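Long-range contacts in ABC transporter, ATP binding protein (Sulfolobus solfataricus, PDB 1OXX), which hydrolyses ATP to power glucose uptake, as the energy-coupling ATP-binding subunit of the GlcSTUV ABC transporter: residues 8-13 / 57-62; 20-25 / 216-221; 52-57 / 77-82. The protein carries 1 engineered substitution. One frame throughout, in Å; residues are numbered along the deposited sequence.

Contact 1 of 3, residues 8-13 / 57-62; sequences NVSKVF and PSTGEL
Two successive amides converge on the carbonyl oxygen Ser10 O. Ser58 N gives it a short bond of 2.7 Å, tilted 17° from the carbonyl plane, whereas Thr59 N reaches the same Ser10 O weakly, at 3.4 Å. The return bond is much straighter: Ser10 N donates to Thr59 O over 2.9 Å with 176° at the hydrogen. Farther along, the hydroxyl of Ser58 takes over from the backbone. Its OG stands anti to the carbonyl carbon (chi1 -62°) and accepts from Val12 N at 3.0 Å, while Lys11 CD packs against that same Ser58 OG at 3.4 Å. An alanine at Ser58 would probably leave the Val12 N-H without this acceptor and a small gap beside Lys11 CD. The amine of Lys11 continues to a salt bridge with Asp55.

On the solvent side, one water joins Asn8 O, Ser10 OG and Thr59 OG1; Ser10 OG is also bonded to Asn23. The buried side is apolar, with Val9 CG1 set obliquely against Pro57 CB at 4.0 Å. Gly60 passes so close to the strand that its CA meets Asn8 O at 3.2 Å. A CB there would collide with Asn8 and Val9, and the backbone angles of Gly60 by themselves call for glycine.

Ser58 and Thr59 together facing the single residue Ser10 make a classic beta bulge, by which the chain arriving from helix 41-52 joins strand 4-13 in the antiparallel sheet of the ABC-ATPase domain.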
ATOM      1  N   ASN A   8     -10.762  13.217  14.088  1.00  5.92           N
ATOM      2  CA  ASN A   8     -11.119  14.313  13.193  1.00  6.43           C
ATOM      3  C   ASN A   8      -9.925  15.085  12.665  1.00  8.37           C
ATOM      4  O   ASN A   8      -9.922  16.317  12.654  1.00 11.33           O
ATOM      5  CB  ASN A   8     -12.075  15.281  13.898  1.00 10.55           C
ATOM      6  CG  ASN A   8     -13.337  14.615  14.355  1.00 13.83           C
ATOM      7  OD1 ASN A   8     -13.751  14.773  15.501  1.00 18.68           O
ATOM      8  ND2 ASN A   8     -13.968  13.876  13.458  1.00 16.32           N
ATOM      9  N   VAL A   9      -8.906  14.373  12.218  1.00  6.08           N
ATOM     10  CA  VAL A   9      -7.702  15.052  11.775  1.00  6.95           C
ATOM     11  C   VAL A   9      -7.803  15.600  10.360  1.00  6.84           C
ATOM     12  O   VAL A   9      -8.068  14.869   9.406  1.00  9.40           O
ATOM     13  CB  VAL A   9      -6.518  14.147  11.875  1.00  4.87           C
ATOM     14  CG1 VAL A   9      -5.354  14.677  11.060  1.00 10.52           C
ATOM     15  CG2 VAL A   9      -6.151  13.966  13.375  1.00 10.52           C
ATOM     16  N   SER A  10      -7.596  16.912  10.245  1.00  8.42           N
ATOM     17  CA  SER A  10      -7.547  17.570   8.955  1.00  6.14           C
ATOM     18  C   SER A  10      -6.222  18.309   8.833  1.00  8.85           C
ATOM     19  O   SER A  10      -5.602  18.672   9.829  1.00 11.21           O
ATOM     20  CB  SER A  10      -8.696  18.555   8.826  1.00 10.32           C
ATOM     21  OG  SER A  10      -9.941  17.887   8.826  1.00 12.11           O
ATOM     22  N   LYS A  11      -5.780  18.514   7.600  1.00  6.12           N
ATOM     23  CA  LYS A  11      -4.540  19.222   7.336  1.00  5.88           C
ATOM     24  C   LYS A  11      -4.735  20.007   6.043  1.00  6.47           C
ATOM     25  O   LYS A  11      -5.107  19.440   5.014  1.00  6.70           O
ATOM     26  CB  LYS A  11      -3.354  18.265   7.187  1.00  7.72           C
ATOM     27  CG  LYS A  11      -2.040  18.977   6.944  1.00 10.62           C
ATOM     28  CD  LYS A  11      -1.672  19.881   8.095  1.00 12.57           C
ATOM     29  CE  LYS A  11      -0.356  20.578   7.852  1.00 17.99           C
ATOM     30  NZ  LYS A  11      -0.017  21.446   9.003  1.00 16.17           N
ATOM     31  N   VAL A  12      -4.521  21.316   6.125  1.00  8.88           N
ATOM     32  CA  VAL A  12      -4.615  22.179   4.968  1.00  5.89           C
ATOM     33  C   VAL A  12      -3.277  22.841   4.695  1.00  7.23           C
ATOM     34  O   VAL A  12      -2.433  22.982   5.591  1.00  9.90           O
ATOM     35  CB  VAL A  12      -5.694  23.270   5.143  1.00  8.14           C
ATOM     36  CG1 VAL A  12      -7.015  22.655   5.533  1.00  9.35           C
ATOM     37  CG2 VAL A  12      -5.254  24.308   6.151  1.00  7.69           C
ATOM     38  N   PHE A  13      -3.079  23.198   3.436  1.00  5.69           N
ATOM     39  CA  PHE A  13      -1.927  23.966   2.998  1.00  7.24           C
ATOM     40  C   PHE A  13      -2.451  25.153   2.187  1.00  5.67           C
ATOM     41  O   PHE A  13      -3.653  25.246   1.916  1.00  5.36           O
ATOM     42  CB  PHE A  13      -0.999  23.106   2.141  1.00  7.34           C
ATOM     43  CG  PHE A  13      -0.341  21.985   2.896  1.00 10.50           C
ATOM     44  CD1 PHE A  13      -0.734  20.675   2.695  1.00  9.51           C
ATOM     45  CD2 PHE A  13       0.663  22.244   3.808  1.00 13.57           C
ATOM     46  CE1 PHE A  13      -0.128  19.634   3.390  1.00 10.81           C
ATOM     47  CE2 PHE A  13       1.268  21.208   4.505  1.00 16.58           C
ATOM     48  CZ  PHE A  13       0.875  19.908   4.292  1.00 13.50           C
ATOM     49  N   PRO A  57      -1.809  18.272  12.881  1.00  7.47           N
ATOM     50  CA  PRO A  57      -3.136  18.491  12.307  1.00  5.75           C
ATOM     51  C   PRO A  57      -3.445  19.980  12.312  1.00  7.17           C
ATOM     52  O   PRO A  57      -3.063  20.697  13.249  1.00  7.51           O
ATOM     53  CB  PRO A  57      -4.080  17.775  13.274  1.00  7.57           C
ATOM     54  CG  PRO A  57      -3.212  16.835  14.053  1.00  9.50           C
ATOM     55  CD  PRO A  57      -1.862  17.455  14.102  1.00  8.74           C
ATOM     56  N   SER A  58      -4.097  20.457  11.260  1.00  6.69           N
ATOM     57  CA  SER A  58      -4.606  21.840  11.239  1.00  5.93           C
ATOM     58  C   SER A  58      -5.761  21.923  12.234  1.00  7.21           C
ATOM     59  O   SER A  58      -5.845  22.864  13.036  1.00 11.53           O
ATOM     60  CB  SER A  58      -5.050  22.235   9.825  1.00  5.74           C
ATOM     61  OG  SER A  58      -3.964  22.196   8.912  1.00 11.22           O
ATOM     62  N   THR A  59      -6.648  20.938  12.165  1.00  6.88           N
ATOM     63  CA  THR A  59      -7.717  20.770  13.125  1.00  7.63           C
ATOM     64  C   THR A  59      -7.777  19.301  13.491  1.00  8.07           C
ATOM     65  O   THR A  59      -7.313  18.433  12.730  1.00  7.10           O
ATOM     66  CB  THR A  59      -9.056  21.266  12.585  1.00 10.98           C
ATOM     67  OG1 THR A  59      -9.340  20.623  11.347  1.00  9.25           O
ATOM     68  CG2 THR A  59      -8.971  22.735  12.250  1.00 14.30           C
ATOM     69  N   GLY A  60      -8.307  19.022  14.674  1.00  6.95           N
ATOM     70  CA  GLY A  60      -8.379  17.660  15.172  1.00  5.39           C
ATOM     71  C   GLY A  60      -7.264  17.318  16.148  1.00  6.89           C
ATOM     72  O   GLY A  60      -6.359  18.114  16.406  1.00  6.59           O
ATOM     73  N   GLU A  61      -7.302  16.088  16.642  1.00  6.55           N
ATOM     74  CA  GLU A  61      -6.410  15.656  17.705  1.00  6.37           C
ATOM     75  C   GLU A  61      -5.789  14.287  17.444  1.00  3.28           C
ATOM     76  O   GLU A  61      -6.396  13.438  16.798  1.00  6.11           O
ATOM     77  CB  GLU A  61      -7.201  15.606  19.012  1.00  7.35           C
ATOM     78  CG  GLU A  61      -7.851  16.942  19.381  1.00  9.56           C
ATOM     79  CD  GLU A  61      -9.211  17.165  18.730  1.00 16.48           C
ATOM     80  OE1 GLU A  61     -10.018  16.210  18.664  1.00 18.29           O
ATOM     81  OE2 GLU A  61      -9.483  18.305  18.298  1.00 22.18           O
ATOM     82  N   LEU A  62      -4.599  14.080  17.995  1.00  4.05           N
ATOM     83  CA  LEU A  62      -3.884  12.820  17.861  1.00  3.33           C
ATOM     84  C   LEU A  62      -3.411  12.372  19.231  1.00  5.78           C
ATOM     85  O   LEU A  62      -2.794  13.155  19.940  1.00  5.27           O
ATOM     86  CB  LEU A  62      -2.691  13.019  16.934  1.00  4.80           C
ATOM     87  CG  LEU A  62      -1.786  11.806  16.688  1.00  4.15           C
ATOM     88  CD1 LEU A  62      -2.547  10.720  15.965  1.00  4.60           C
ATOM     89  CD2 LEU A  62      -0.545  12.199  15.902  1.00  4.66           C
TER
HETATM   90  O   HOH W   1     -10.726  18.403  11.478  1.00 20.44           O

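Contact 2 of 3, residues 20-25 / 216-221; sequences ALDNVN and KGKLVQ
The flat Gly217 carbonyl is met from above its plane by Asp22 N, while the Asp22 carboxylate has Lys218 CE well to one side of its plane, 3.5 Å from Asp22 OD1. Asp22 N donates to Gly217 O at 2.8 Å, 38° out of the carbonyl plane, with 161° at the hydrogen. Leu21 CA adds a CH...O approach to that Gly217 O at 3.5 Å. Asp22 CG lies anti to its backbone N (chi1 -172°), and the side chains of Asp22 and Lys218 run alongside each other, pointing the same way. The opposite charges are near but form no salt bridge, Asp22 OD1 and Lys218 NZ being 4.4 Å apart; any attraction is probably modest.

Gly217 comes close enough for its CA to lie 3.1 Å from Ala20 O, and a CB on it would clash with that oxygen. Beyond the direct bond, the two chains diverge, and a water bridges them: it donates to Asp22 O and accepts from Leu219 N, each at 2.9 Å. Leu219 CD2 then touches Asn25 O at 3.6 Å.

Lys216 and Gly217 have the backbone angles of a type I' turn, the tight connection of the hairpin 210-215/218-223. Edge strand 18-28 of the antiparallel sheet meets this hairpin at the border of the mixed sheet, a join between the two sheets of the ABC-ATPase domain.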
ATOM      1  N   ALA A  20      -5.368  18.561   2.377  1.00  7.51           N
ATOM      2  CA  ALA A  20      -4.620  17.326   2.189  1.00  7.91           C
ATOM      3  C   ALA A  20      -5.251  16.149   2.923  1.00  7.61           C
ATOM      4  O   ALA A  20      -5.195  15.002   2.456  1.00  8.52           O
ATOM      5  CB  ALA A  20      -3.186  17.522   2.648  1.00  9.74           C
ATOM      6  N   LEU A  21      -5.804  16.432   4.098  1.00  7.41           N
ATOM      7  CA  LEU A  21      -6.528  15.444   4.883  1.00  6.85           C
ATOM      8  C   LEU A  21      -7.800  16.089   5.396  1.00  5.46           C
ATOM      9  O   LEU A  21      -7.771  17.212   5.925  1.00  6.56           O
ATOM     10  CB  LEU A  21      -5.698  14.945   6.067  1.00  8.58           C
ATOM     11  CG  LEU A  21      -4.383  14.250   5.757  1.00  8.68           C
ATOM     12  CD1 LEU A  21      -3.614  14.074   7.051  1.00  9.67           C
ATOM     13  CD2 LEU A  21      -4.622  12.924   5.076  1.00 11.03           C
ATOM     14  N   ASP A  22      -8.898  15.354   5.270  1.00  6.72           N
ATOM     15  CA  ASP A  22     -10.221  15.854   5.616  1.00  7.13           C
ATOM     16  C   ASP A  22     -10.932  14.946   6.626  1.00  8.72           C
ATOM     17  O   ASP A  22     -11.447  13.887   6.266  1.00 10.82           O
ATOM     18  CB  ASP A  22     -11.064  15.993   4.346  1.00  9.73           C
ATOM     19  CG  ASP A  22     -12.363  16.690   4.591  1.00 13.14           C
ATOM     20  OD1 ASP A  22     -13.025  17.066   3.598  1.00 19.45           O
ATOM     21  OD2 ASP A  22     -12.813  16.900   5.727  1.00 12.66           O
ATOM     22  N   ASN A  23     -10.920  15.352   7.896  1.00  7.79           N
ATOM     23  CA  ASN A  23     -11.619  14.649   8.977  1.00  8.89           C
ATOM     24  C   ASN A  23     -11.366  13.143   9.041  1.00  6.64           C
ATOM     25  O   ASN A  23     -12.292  12.328   8.984  1.00  8.06           O
ATOM     26  CB  ASN A  23     -13.112  14.923   8.911  1.00 11.58           C
ATOM     27  CG  ASN A  23     -13.703  15.146  10.276  1.00 35.89           C
ATOM     28  OD1 ASN A  23     -13.517  16.208  10.868  1.00 31.52           O
ATOM     29  ND2 ASN A  23     -14.400  14.141  10.797  1.00 57.14           N
ATOM     30  N   VAL A  24     -10.098  12.799   9.169  1.00  6.28           N
ATOM     31  CA  VAL A  24      -9.690  11.406   9.226  1.00  6.59           C
ATOM     32  C   VAL A  24      -9.847  10.859  10.637  1.00  6.22           C
ATOM     33  O   VAL A  24      -9.372  11.452  11.607  1.00  6.53           O
ATOM     34  CB  VAL A  24      -8.249  11.234   8.756  1.00  7.37           C
ATOM     35  CG1 VAL A  24      -7.796   9.798   8.935  1.00  9.33           C
ATOM     36  CG2 VAL A  24      -8.100  11.663   7.311  1.00 10.49           C
ATOM     37  N   ASN A  25     -10.533   9.731  10.747  1.00  4.14           N
ATOM     38  CA  ASN A  25     -10.762   9.078  12.021  1.00  6.53           C
ATOM     39  C   ASN A  25     -10.349   7.600  11.963  1.00  6.39           C
ATOM     40  O   ASN A  25     -10.899   6.834  11.171  1.00  7.14           O
ATOM     41  CB  ASN A  25     -12.229   9.182  12.416  1.00  5.62           C
ATOM     42  CG  ASN A  25     -12.612  10.586  12.853  1.00  6.74           C
ATOM     43  OD1 ASN A  25     -12.302  10.990  13.967  1.00  7.87           O
ATOM     44  ND2 ASN A  25     -13.261  11.345  11.958  1.00  8.73           N
ATOM     45  N   LYS A 216      -8.566  11.721  -2.211  1.00 15.89           N
ATOM     46  CA  LYS A 216      -8.825  13.152  -2.086  1.00 12.63           C
ATOM     47  C   LYS A 216      -8.815  13.616  -0.628  1.00  9.86           C
ATOM     48  O   LYS A 216      -9.609  14.461  -0.231  1.00 17.22           O
ATOM     49  CB  LYS A 216     -10.147  13.515  -2.759  1.00 20.16           C
ATOM     50  N   GLY A 217      -7.933  13.031   0.182  1.00 11.83           N
ATOM     51  CA  GLY A 217      -7.772  13.423   1.575  1.00 11.12           C
ATOM     52  C   GLY A 217      -8.753  12.764   2.531  1.00  7.42           C
ATOM     53  O   GLY A 217      -8.724  12.989   3.746  1.00  8.39           O
ATOM     54  N   LYS A 218      -9.617  11.915   1.983  1.00  7.74           N
ATOM     55  CA  LYS A 218     -10.655  11.280   2.766  1.00  7.75           C
ATOM     56  C   LYS A 218     -10.440   9.777   2.862  1.00  6.54           C
ATOM     57  O   LYS A 218     -10.036   9.127   1.905  1.00  7.11           O
ATOM     58  CB  LYS A 218     -12.030  11.550   2.156  1.00  9.76           C
ATOM     59  CG  LYS A 218     -12.466  13.010   2.161  1.00 14.05           C
ATOM     60  CD  LYS A 218     -13.905  13.124   1.660  1.00 26.31           C
ATOM     61  CE  LYS A 218     -14.378  14.566   1.635  1.00 23.08           C
ATOM     62  NZ  LYS A 218     -15.752  14.669   1.072  1.00 29.59           N
ATOM     63  N   LEU A 219     -10.656   9.249   4.057  1.00  7.21           N
ATOM     64  CA  LEU A 219     -10.587   7.824   4.289  1.00  6.93           C
ATOM     65  C   LEU A 219     -11.911   7.245   3.815  1.00  9.72           C
ATOM     66  O   LEU A 219     -12.960   7.501   4.425  1.00 10.98           O
ATOM     67  CB  LEU A 219     -10.402   7.587   5.778  1.00 13.53           C
ATOM     68  CG  LEU A 219     -10.079   6.183   6.222  1.00 19.48           C
ATOM     69  CD1 LEU A 219      -8.694   5.811   5.744  1.00 19.31           C
ATOM     70  CD2 LEU A 219     -10.170   6.126   7.741  1.00 19.40           C
ATOM     71  N   VAL A 220     -11.876   6.498   2.714  1.00  6.25           N
ATOM     72  CA  VAL A 220     -13.102   6.052   2.061  1.00  5.20           C
ATOM     73  C   VAL A 220     -13.495   4.613   2.369  1.00  6.65           C
ATOM     74  O   VAL A 220     -14.655   4.237   2.181  1.00  6.75           O
ATOM     75  CB  VAL A 220     -13.030   6.265   0.529  1.00  4.89           C
ATOM     76  CG1 VAL A 220     -12.908   7.755   0.173  1.00  7.34           C
ATOM     77  CG2 VAL A 220     -11.905   5.503  -0.088  1.00  7.30           C
ATOM     78  N   GLN A 221     -12.546   3.810   2.854  1.00  5.80           N
ATOM     79  CA  GLN A 221     -12.818   2.430   3.236  1.00  4.29           C
ATOM     80  C   GLN A 221     -11.702   1.939   4.141  1.00  6.87           C
ATOM     81  O   GLN A 221     -10.541   2.354   4.007  1.00  6.39           O
ATOM     82  CB  GLN A 221     -12.919   1.519   2.000  1.00  5.03           C
ATOM     83  CG  GLN A 221     -13.368   0.096   2.322  1.00  4.67           C
ATOM     84  CD  GLN A 221     -13.725  -0.715   1.091  1.00  5.73           C
ATOM     85  OE1 GLN A 221     -13.568  -0.250  -0.055  1.00  5.60           O
ATOM     86  NE2 GLN A 221     -14.206  -1.943   1.314  1.00  7.51           N
TER
HETATM   87  O   HOH W   2     -11.769  11.018   6.124  1.00 17.83           O

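Contact 3 of 3, residues 52-57 / 77-82; sequences AGLDVP and VPPEDR
Gly53, with phi 98°, is the C-prime residue of the Schellman motif ending helix 41-52, and its CA lies 4.8 Å from Pro79 CA at the start of a 3-10 turn. Against this helix end Arg82 lays its guanidinium flat: Gly53 CA sits 3.2 Å above the guanidinium plane, offset toward the rim. Arg82 NH1 is 3.3 Å from Gly53 N, but both are donors, so the approach over the face is not a hydrogen bond. A CB on Gly53 would run into Arg82 CZ.

The group is held in its own plane at the edge. Arg82 NE and NH2 both grip Val77 O side-on, NE at 2.8 Å, and a water accepting from Arg82 NH2 donates to Asp55 O. The chain reaches this position extended from CG to NE. Pro79 fills the next place, its CB against Ala52 O at 3.4 Å and its CG against Gly53 O at 3.4 Å, while Leu54 CD2 touches Pro79 CG at 4.1 Å, the two side chains crossing at about a right angle.

With Arg82 NH1 also bonded to Ile50 O and Ile51 O, a positive charge meets the carbonyl end of the helix, which would probably favour both the charge and the helix terminus.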
ATOM      1  N   ALA A  52       4.231  10.972  12.922  1.00  6.24           N
ATOM      2  CA  ALA A  52       5.612  11.057  13.413  1.00  7.64           C
ATOM      3  C   ALA A  52       5.841  12.265  14.305  1.00  7.99           C
ATOM      4  O   ALA A  52       6.697  12.244  15.184  1.00  9.58           O
ATOM      5  CB  ALA A  52       6.583  11.086  12.254  1.00  6.68           C
ATOM      6  N   GLY A  53       5.077  13.324  14.090  1.00  5.39           N
ATOM      7  CA  GLY A  53       5.260  14.545  14.848  1.00  5.06           C
ATOM      8  C   GLY A  53       6.105  15.556  14.081  1.00  7.94           C
ATOM      9  O   GLY A  53       6.519  16.574  14.635  1.00 12.09           O
ATOM     10  N   LEU A  54       6.357  15.278  12.808  1.00  7.08           N
ATOM     11  CA  LEU A  54       7.100  16.195  11.931  1.00  9.73           C
ATOM     12  C   LEU A  54       6.172  17.281  11.384  1.00 11.73           C
ATOM     13  O   LEU A  54       6.615  18.294  10.825  1.00 12.22           O
ATOM     14  CB  LEU A  54       7.771  15.423  10.794  1.00  9.05           C
ATOM     15  CG  LEU A  54       8.844  14.435  11.266  1.00 15.32           C
ATOM     16  CD1 LEU A  54       9.271  13.516  10.148  1.00 16.25           C
ATOM     17  CD2 LEU A  54      10.039  15.196  11.832  1.00 15.77           C
ATOM     18  N   ASP A  55       4.875  17.040  11.529  1.00  9.19           N
ATOM     19  CA  ASP A  55       3.852  18.006  11.183  1.00  8.14           C
ATOM     20  C   ASP A  55       2.715  17.820  12.182  1.00  9.82           C
ATOM     21  O   ASP A  55       2.762  16.913  13.017  1.00  9.21           O
ATOM     22  CB  ASP A  55       3.376  17.807   9.749  1.00  9.35           C
ATOM     23  CG  ASP A  55       2.707  19.050   9.169  1.00 17.53           C
ATOM     24  OD1 ASP A  55       2.437  20.025   9.918  1.00 14.20           O
ATOM     25  OD2 ASP A  55       2.420  19.133   7.963  1.00 24.80           O
ATOM     26  N   VAL A  56       1.717  18.694  12.117  1.00  8.06           N
ATOM     27  CA  VAL A  56       0.584  18.644  13.029  1.00  5.34           C
ATOM     28  C   VAL A  56      -0.737  18.795  12.300  1.00  7.49           C
ATOM     29  O   VAL A  56      -0.780  19.370  11.214  1.00  8.39           O
ATOM     30  CB  VAL A  56       0.669  19.763  14.085  1.00 10.79           C
ATOM     31  CG1 VAL A  56       1.890  19.558  14.979  1.00 14.36           C
ATOM     32  CG2 VAL A  56       0.711  21.121  13.430  1.00 10.71           C
ATOM     33  N   PRO A  57      -1.809  18.272  12.881  1.00  7.47           N
ATOM     34  CA  PRO A  57      -3.136  18.491  12.307  1.00  5.75           C
ATOM     35  C   PRO A  57      -3.445  19.980  12.312  1.00  7.17           C
ATOM     36  O   PRO A  57      -3.063  20.697  13.249  1.00  7.51           O
ATOM     37  CB  PRO A  57      -4.080  17.775  13.274  1.00  7.57           C
ATOM     38  CG  PRO A  57      -3.212  16.835  14.053  1.00  9.50           C
ATOM     39  CD  PRO A  57      -1.862  17.455  14.102  1.00  8.74           C
ATOM     40  N   VAL A  77       3.672  16.880  21.945  1.00  8.87           N
ATOM     41  CA  VAL A  77       4.770  15.961  22.202  1.00  7.05           C
ATOM     42  C   VAL A  77       5.562  15.840  20.897  1.00 10.19           C
ATOM     43  O   VAL A  77       5.039  15.368  19.893  1.00  9.30           O
ATOM     44  CB  VAL A  77       4.254  14.564  22.596  1.00  8.66           C
ATOM     45  CG1 VAL A  77       5.412  13.597  22.757  1.00  9.69           C
ATOM     46  CG2 VAL A  77       3.376  14.635  23.846  1.00  8.62           C
ATOM     47  N   PRO A  78       6.807  16.288  20.881  1.00 11.30           N
ATOM     48  CA  PRO A  78       7.634  16.251  19.669  1.00 11.34           C
ATOM     49  C   PRO A  78       8.091  14.840  19.288  1.00 10.80           C
ATOM     50  O   PRO A  78       7.984  13.935  20.123  1.00 11.08           O
ATOM     51  CB  PRO A  78       8.820  17.120  20.076  1.00 18.90           C
ATOM     52  CG  PRO A  78       8.958  16.779  21.502  1.00 15.45           C
ATOM     53  CD  PRO A  78       7.547  16.869  22.017  1.00 14.86           C
ATOM     54  N   PRO A  79       8.579  14.632  18.062  1.00 11.72           N
ATOM     55  CA  PRO A  79       8.924  13.278  17.606  1.00 11.33           C
ATOM     56  C   PRO A  79       9.856  12.500  18.539  1.00 12.48           C
ATOM     57  O   PRO A  79       9.623  11.318  18.780  1.00 16.62           O
ATOM     58  CB  PRO A  79       9.614  13.512  16.251  1.00 14.40           C
ATOM     59  CG  PRO A  79       9.253  14.877  15.832  1.00 17.40           C
ATOM     60  CD  PRO A  79       8.835  15.649  17.033  1.00 15.47           C
ATOM     61  N   GLU A  80      10.883  13.160  19.054  1.00 16.17           N
ATOM     62  CA  GLU A  80      11.881  12.467  19.868  1.00 20.67           C
ATOM     63  C   GLU A  80      11.321  11.918  21.180  1.00 18.41           C
ATOM     64  O   GLU A  80      11.973  11.100  21.847  1.00 19.39           O
ATOM     65  CB  GLU A  80      13.084  13.376  20.134  1.00 23.06           C
ATOM     66  CG  GLU A  80      12.786  14.595  20.979  1.00 25.43           C
ATOM     67  CD  GLU A  80      12.369  15.796  20.154  1.00 30.21           C
ATOM     68  OE1 GLU A  80      11.920  15.610  18.998  1.00 31.83           O
ATOM     69  OE2 GLU A  80      12.485  16.931  20.667  1.00 26.85           O
ATOM     70  N   ASP A  81      10.121  12.348  21.550  1.00 15.23           N
ATOM     71  CA  ASP A  81       9.501  11.873  22.780  1.00 14.35           C
ATOM     72  C   ASP A  81       8.339  10.905  22.539  1.00 13.68           C
ATOM     73  O   ASP A  81       7.652  10.543  23.493  1.00 17.69           O
ATOM     74  CB  ASP A  81       8.999  13.047  23.607  1.00 14.31           C
ATOM     75  CG  ASP A  81      10.120  13.931  24.123  1.00 24.73           C
ATOM     76  OD1 ASP A  81      11.287  13.490  24.130  1.00 29.79           O
ATOM     77  OD2 ASP A  81       9.910  15.088  24.544  1.00 24.75           O
ATOM     78  N   ARG A  82       8.109  10.499  21.285  1.00  9.29           N
ATOM     79  CA  ARG A  82       6.988   9.617  20.942  1.00 10.63           C
ATOM     80  C   ARG A  82       7.254   8.101  20.795  1.00 11.36           C
ATOM     81  O   ARG A  82       6.352   7.324  20.464  1.00 12.00           O
ATOM     82  CB  ARG A  82       6.384  10.094  19.638  1.00  8.99           C
ATOM     83  CG  ARG A  82       5.634  11.392  19.735  1.00  7.18           C
ATOM     84  CD  ARG A  82       4.910  11.690  18.466  1.00  7.05           C
ATOM     85  NE  ARG A  82       4.335  13.028  18.465  1.00  6.08           N
ATOM     86  CZ  ARG A  82       3.475  13.459  17.552  1.00  6.17           C
ATOM     87  NH1 ARG A  82       3.055  12.667  16.564  1.00  5.80           N
ATOM     88  NH2 ARG A  82       3.029  14.698  17.633  1.00  8.15           N
TER
HETATM   89  O   HOH W   3       1.698  15.500  15.130  1.00 12.39           O

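All three contacts belong to the ABC-ATPase domain and lie on one side of the chain's centre. Contacts 1 and 2, with centres 10 Å apart, share the antiparallel sheet: strands 4-13 and 18-28 are neighbours in it, and Lys11 O bonds to Ala20 N. Contacts 1 and 3, 13 Å apart, share Pro57 and also meet where Leu62 packs on Arg82. Contacts 2 and 3 do not touch, their centres being 20 Å apart. Along the chain, contact 3 is nested within the long loop closed by contact 2, while contact 1 interleaves with both. Together they border helix 41-52, whose first turns include residues that probably bind ATP.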